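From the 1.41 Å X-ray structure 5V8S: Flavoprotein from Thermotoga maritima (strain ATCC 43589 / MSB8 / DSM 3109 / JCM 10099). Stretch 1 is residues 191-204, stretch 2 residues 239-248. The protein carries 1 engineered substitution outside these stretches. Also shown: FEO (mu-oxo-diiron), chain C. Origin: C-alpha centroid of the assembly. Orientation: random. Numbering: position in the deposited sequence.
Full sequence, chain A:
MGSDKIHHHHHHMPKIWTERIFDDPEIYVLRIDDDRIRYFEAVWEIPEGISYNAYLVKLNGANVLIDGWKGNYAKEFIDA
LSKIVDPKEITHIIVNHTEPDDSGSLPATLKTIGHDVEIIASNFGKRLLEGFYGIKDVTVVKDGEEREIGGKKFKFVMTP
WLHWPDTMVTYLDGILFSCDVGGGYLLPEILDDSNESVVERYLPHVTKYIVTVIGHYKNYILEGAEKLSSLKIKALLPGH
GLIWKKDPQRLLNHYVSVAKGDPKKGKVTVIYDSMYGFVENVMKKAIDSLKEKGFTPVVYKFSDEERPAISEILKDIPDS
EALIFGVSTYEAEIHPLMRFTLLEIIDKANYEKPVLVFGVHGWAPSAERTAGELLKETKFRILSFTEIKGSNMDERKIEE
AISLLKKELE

Stretch 1, residues 191-204: LDDSNESVVERYLP
Stretch 2 239-248: GHGLIWKKDP

The carboxylate of Asp-193 organizes the polar heart of this contact. Its backbone lies at phi/psi -94/31, its CA-to-CB bond points toward the second stretch, and chi1 is p (64°) with chi2 at -29°. Both oxygens thereby meet a run of three consecutive backbone amides. Asp-193 OD1 accepts from Lys-245 N at 2.9 Å and from Lys-246 N at 3.0 Å, the latter almost straight at 171°; Asp-193 OD2 accepts from Asp-247 N at 2.9 Å and, weakly, from Lys-246 N at 3.2 Å. Aspartate suits the place because its short side chain presents two acceptors to amides that, in a segment without regular helix or strand, have no repeating backbone partners. The backbone here has phi/psi of -106/-28 at Lys-245, -86/-44 at Lys-246 and -149/65 at Asp-247.

Just before this cluster the backbones themselves meet. Ile-243 N donates to Leu-191 O at 3.0 Å with a nearly linear angle of 178°, and Asp-192 CA lies 3.1 Å from Ile-243 O in a CA-H...O contact. The register pairs Asp-192 with Ile-243, CA to CA 4.5 Å, and Asp-193 with Trp-244, 5.2 Å. Residues 242 to 244 are extended (-73/150, -91/144, -115/101), as is Asp-192 (-127/-172). Water 1 donates to Leu-191 O and Gly-241 O, both at 2.8 Å. Asp-192, chi1 p, accepts on OD1 from Ser-194 OG at 2.7 Å, which links the two side chains just before the helix.

The helix runs from Glu-196 through Tyr-202 and beyond. Asn-195 (chi1 t) caps its start: OD1 accepts from Val-198 N at 3.1 Å and, weakly, from Ser-197 N at 3.1 Å. Two turns on, Tyr-202 (chi1 t, chi2 59°) reaches toward the second stretch, and its OH accepts from Leu-242 N at 3.2 Å. The same hydroxyl donates to water 3, with Tyr-202 OH 2.7 Å from the water oxygen; that water also accepts from Trp-244 NE1 at 2.9 Å and donates to Leu-242 O at 2.8 Å. Gly-241, at 86/-152, has its CA 3.3 Å from Tyr-202 OH. An ideal CB would sit 1.9 Å from that oxygen and jam against the preceding carbonyl, so glycine fits on both counts.

Around these polar groups the side chains pack. Leu-242 (m, t) points toward the helix and lays CG over a face of the Tyr-202 ring, 4.0 Å from its centroid, while its CD1 reaches Tyr-202 CD2 at 3.6 Å and Val-198 CG1 at 4.2 Å. Branched and apolar, it can cover the ring and meet the valine together. Trp-244 (chi1 m, chi2 72°) offers one ring face to Asp-193 CB, 4.1 Å from the six-membered centroid. Trp-244 CZ2 meets Tyr-202 CE2 at 3.9 Å at the ring edge. Separately, Trp-244 CH2 lies 3.9 Å from Val-199 CG1 and 4.1 Å from Leu-203 CD2. The broad indole thus joins apolar packing to a water-linked nitrogen.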

# COMPACT_ATOMS: atom_id res chain seq x y z
N LEU A 191 2.12 -32.98 -7.78
CA LEU A 191 0.69 -32.71 -7.84
C LEU A 191 -0.02 -32.88 -6.51
O LEU A 191 -1.04 -32.21 -6.26
CB LEU A 191 -0.01 -33.64 -8.85
CG LEU A 191 0.27 -33.42 -10.33
CD1 LEU A 191 -0.35 -34.53 -11.17
CD2 LEU A 191 -0.29 -32.09 -10.73
N ASP A 192 0.42 -33.83 -5.68
CA ASP A 192 -0.40 -34.27 -4.56
C ASP A 192 0.35 -34.20 -3.23
O ASP A 192 1.45 -33.64 -3.15
CB ASP A 192 -0.96 -35.67 -4.80
CG ASP A 192 0.10 -36.76 -4.73
OD1 ASP A 192 1.30 -36.44 -4.66
OD2 ASP A 192 -0.28 -37.95 -4.74
N ASP A 193 -0.28 -34.74 -2.18
CA ASP A 193 0.20 -34.64 -0.81
C ASP A 193 1.04 -35.84 -0.38
O ASP A 193 1.02 -36.20 0.80
CB ASP A 193 -0.98 -34.44 0.16
CG ASP A 193 -1.96 -35.62 0.19
OD1 ASP A 193 -2.08 -36.32 -0.84
OD2 ASP A 193 -2.61 -35.84 1.24
N SER A 194 1.78 -36.47 -1.30
CA SER A 194 2.49 -37.71 -1.02
C SER A 194 3.89 -37.50 -0.46
O SER A 194 4.50 -38.47 0.02
CB SER A 194 2.56 -38.56 -2.30
OG SER A 194 3.21 -37.88 -3.35
N ASN A 195 4.42 -36.28 -0.50
CA ASN A 195 5.76 -35.97 -0.02
C ASN A 195 5.63 -35.05 1.20
O ASN A 195 5.11 -33.93 1.09
CB ASN A 195 6.56 -35.30 -1.13
CG ASN A 195 7.99 -35.04 -0.76
OD1 ASN A 195 8.28 -34.35 0.22
ND2 ASN A 195 8.91 -35.61 -1.54
N GLU A 196 6.10 -35.53 2.36
CA GLU A 196 5.87 -34.81 3.61
C GLU A 196 6.61 -33.48 3.65
O GLU A 196 6.10 -32.51 4.23
CB GLU A 196 6.29 -35.67 4.80
CG GLU A 196 6.27 -34.92 6.16
CD GLU A 196 4.87 -34.49 6.57
OE1 GLU A 196 3.89 -35.00 5.98
OE2 GLU A 196 4.74 -33.66 7.49
N SER A 197 7.81 -33.40 3.08
CA SER A 197 8.53 -32.14 3.11
C SER A 197 7.85 -31.09 2.24
O SER A 197 7.85 -29.91 2.59
CB SER A 197 10.00 -32.33 2.70
OG SER A 197 10.14 -32.46 1.29
N VAL A 198 7.24 -31.52 1.13
CA VAL A 198 6.44 -30.60 0.31
C VAL A 198 5.22 -30.12 1.09
O VAL A 198 4.90 -28.94 1.09
CB VAL A 198 6.04 -31.27 -1.02
CG1 VAL A 198 5.01 -30.42 -1.78
CG2 VAL A 198 7.28 -31.56 -1.88
N VAL A 199 4.52 -31.04 1.76
CA VAL A 199 3.34 -30.64 2.51
C VAL A 199 3.69 -29.59 3.56
O VAL A 199 2.99 -28.58 3.72
CB VAL A 199 2.65 -31.87 3.13
CG1 VAL A 199 1.60 -31.43 4.15
CG2 VAL A 199 2.02 -32.72 2.04
N GLU A 200 4.80 -29.81 4.29
CA GLU A 200 5.17 -28.88 5.35
C GLU A 200 5.52 -27.50 4.80
O GLU A 200 5.18 -26.49 5.41
CB GLU A 200 6.33 -29.43 6.18
CG GLU A 200 5.90 -30.61 7.03
CD GLU A 200 7.05 -31.26 7.79
OE1 GLU A 200 8.03 -30.56 8.10
OE2 GLU A 200 6.97 -32.48 8.07
N ARG A 201 6.23 -27.44 3.67
CA ARG A 201 6.53 -26.16 3.05
C ARG A 201 5.27 -25.51 2.49
O ARG A 201 5.21 -24.29 2.38
CB ARG A 201 7.56 -26.41 1.96
CG ARG A 201 7.84 -25.33 1.01
CD ARG A 201 8.90 -25.77 -0.01
NE ARG A 201 9.56 -27.04 0.34
CZ ARG A 201 9.76 -28.05 -0.50
NH1 ARG A 201 9.37 -27.96 -1.78
NH2 ARG A 201 10.36 -29.15 -0.07
N TYR A 202 4.28 -26.31 2.09
CA TYR A 202 3.09 -25.81 1.41
C TYR A 202 2.10 -25.16 2.38
O TYR A 202 1.46 -24.16 2.04
CB TYR A 202 2.44 -26.96 0.65
CG TYR A 202 1.12 -26.64 -0.03
CD1 TYR A 202 1.04 -25.64 -1.00
CD2 TYR A 202 -0.03 -27.36 0.25
CE1 TYR A 202 -0.15 -25.36 -1.63
CE2 TYR A 202 -1.24 -27.08 -0.39
CZ TYR A 202 -1.29 -26.07 -1.32
OH TYR A 202 -2.47 -25.79 -1.97
N LEU A 203 1.93 -25.72 3.58
CA LEU A 203 0.82 -25.27 4.43
C LEU A 203 0.87 -23.79 4.77
O LEU A 203 -0.20 -23.15 4.81
CB LEU A 203 0.69 -26.18 5.66
CG LEU A 203 0.04 -27.54 5.34
CD1 LEU A 203 0.20 -28.48 6.52
CD2 LEU A 203 -1.42 -27.37 5.00
N PRO A 204 2.02 -23.17 5.03
CA PRO A 204 2.01 -21.71 5.26
C PRO A 204 1.47 -20.93 4.08
O PRO A 204 0.85 -19.87 4.26
CB PRO A 204 3.47 -21.39 5.57
CG PRO A 204 4.04 -22.68 6.08
CD PRO A 204 3.34 -23.76 5.30
N GLY A 239 -9.11 -26.07 -6.60
CA GLY A 239 -8.81 -25.30 -7.79
C GLY A 239 -7.45 -24.66 -7.82
O GLY A 239 -7.05 -24.16 -8.87
N HIS A 240 -6.76 -24.64 -6.70
CA HIS A 240 -5.44 -24.03 -6.60
C HIS A 240 -4.58 -24.88 -5.69
O HIS A 240 -5.02 -25.25 -4.60
CB HIS A 240 -5.51 -22.62 -5.99
CG HIS A 240 -6.49 -21.71 -6.66
ND1 HIS A 240 -6.33 -21.24 -7.94
CD2 HIS A 240 -7.65 -21.19 -6.21
CE1 HIS A 240 -7.35 -20.45 -8.25
NE2 HIS A 240 -8.16 -20.40 -7.21
N GLY A 241 -3.34 -25.14 -6.11
CA GLY A 241 -2.38 -25.83 -5.25
C GLY A 241 -2.48 -27.35 -5.33
O GLY A 241 -2.88 -27.93 -6.34
N LEU A 242 -2.09 -27.99 -4.23
CA LEU A 242 -1.98 -29.43 -4.16
C LEU A 242 -3.34 -30.11 -4.12
O LEU A 242 -4.31 -29.59 -3.56
CB LEU A 242 -1.22 -29.81 -2.90
CG LEU A 242 0.30 -29.63 -2.86
CD1 LEU A 242 0.81 -30.36 -1.63
CD2 LEU A 242 0.99 -30.15 -4.13
N ILE A 243 -3.37 -31.33 -4.66
CA ILE A 243 -4.47 -32.27 -4.50
C ILE A 243 -4.15 -33.13 -3.28
O ILE A 243 -2.99 -33.46 -3.04
CB ILE A 243 -4.59 -33.14 -5.76
CG1 ILE A 243 -5.01 -32.28 -6.94
CG2 ILE A 243 -5.54 -34.32 -5.56
CD1 ILE A 243 -4.63 -32.87 -8.25
N TRP A 244 -5.18 -33.49 -2.52
CA TRP A 244 -5.01 -34.27 -1.30
C TRP A 244 -5.67 -35.63 -1.47
O TRP A 244 -6.90 -35.75 -1.36
CB TRP A 244 -5.56 -33.50 -0.10
CG TRP A 244 -4.81 -32.22 0.13
CD1 TRP A 244 -4.86 -31.08 -0.64
CD2 TRP A 244 -3.87 -31.95 1.18
NE1 TRP A 244 -4.02 -30.12 -0.11
CE2 TRP A 244 -3.41 -30.63 1.00
CE3 TRP A 244 -3.40 -32.69 2.26
CZ2 TRP A 244 -2.48 -30.05 1.87
CZ3 TRP A 244 -2.48 -32.11 3.11
CH2 TRP A 244 -2.03 -30.80 2.92
N LYS A 245 -4.85 -36.64 -1.74
CA LYS A 245 -5.29 -38.02 -1.87
C LYS A 245 -4.91 -38.89 -0.69
O LYS A 245 -5.61 -39.87 -0.40
CB LYS A 245 -4.70 -38.62 -3.15
CG LYS A 245 -5.36 -38.13 -4.42
CD LYS A 245 -4.55 -38.47 -5.68
CE LYS A 245 -4.44 -39.96 -5.92
NZ LYS A 245 -3.66 -40.25 -7.17
N LYS A 246 -3.83 -38.57 0.01
CA LYS A 246 -3.40 -39.39 1.12
C LYS A 246 -4.11 -39.00 2.41
O LYS A 246 -4.57 -39.88 3.16
CB LYS A 246 -1.88 -39.28 1.24
CG LYS A 246 -1.26 -39.88 2.50
CD LYS A 246 0.26 -39.71 2.47
CE LYS A 246 0.81 -39.29 3.81
NZ LYS A 246 2.27 -38.91 3.76
N ASP A 247 -4.25 -37.70 2.70
CA ASP A 247 -4.72 -37.25 4.00
C ASP A 247 -5.49 -35.94 3.84
O ASP A 247 -5.07 -34.89 4.33
CB ASP A 247 -3.52 -37.07 4.94
CG ASP A 247 -3.91 -36.87 6.40
OD1 ASP A 247 -5.10 -36.92 6.75
OD2 ASP A 247 -2.99 -36.65 7.20
N PRO A 248 -6.64 -35.97 3.15
CA PRO A 248 -7.43 -34.73 3.03
C PRO A 248 -7.88 -34.16 4.36
O PRO A 248 -8.09 -32.95 4.45
CB PRO A 248 -8.63 -35.15 2.16
CG PRO A 248 -8.74 -36.61 2.38
CD PRO A 248 -7.32 -37.11 2.50
FE1 FEO C . -12.38 -17.19 -5.96
FE2 FEO C . -10.00 -19.23 -7.31
O FEO C . -11.40 -17.97 -7.36
O HOH W 1 -1.65 -29.98 -7.89
O HOH W 2 -1.61 -38.03 -7.57
O HOH W 3 -4.41 -27.60 -1.55
O HOH W 4 -10.35 -16.51 -5.40
O HOH W 5 -9.05 -17.96 -5.68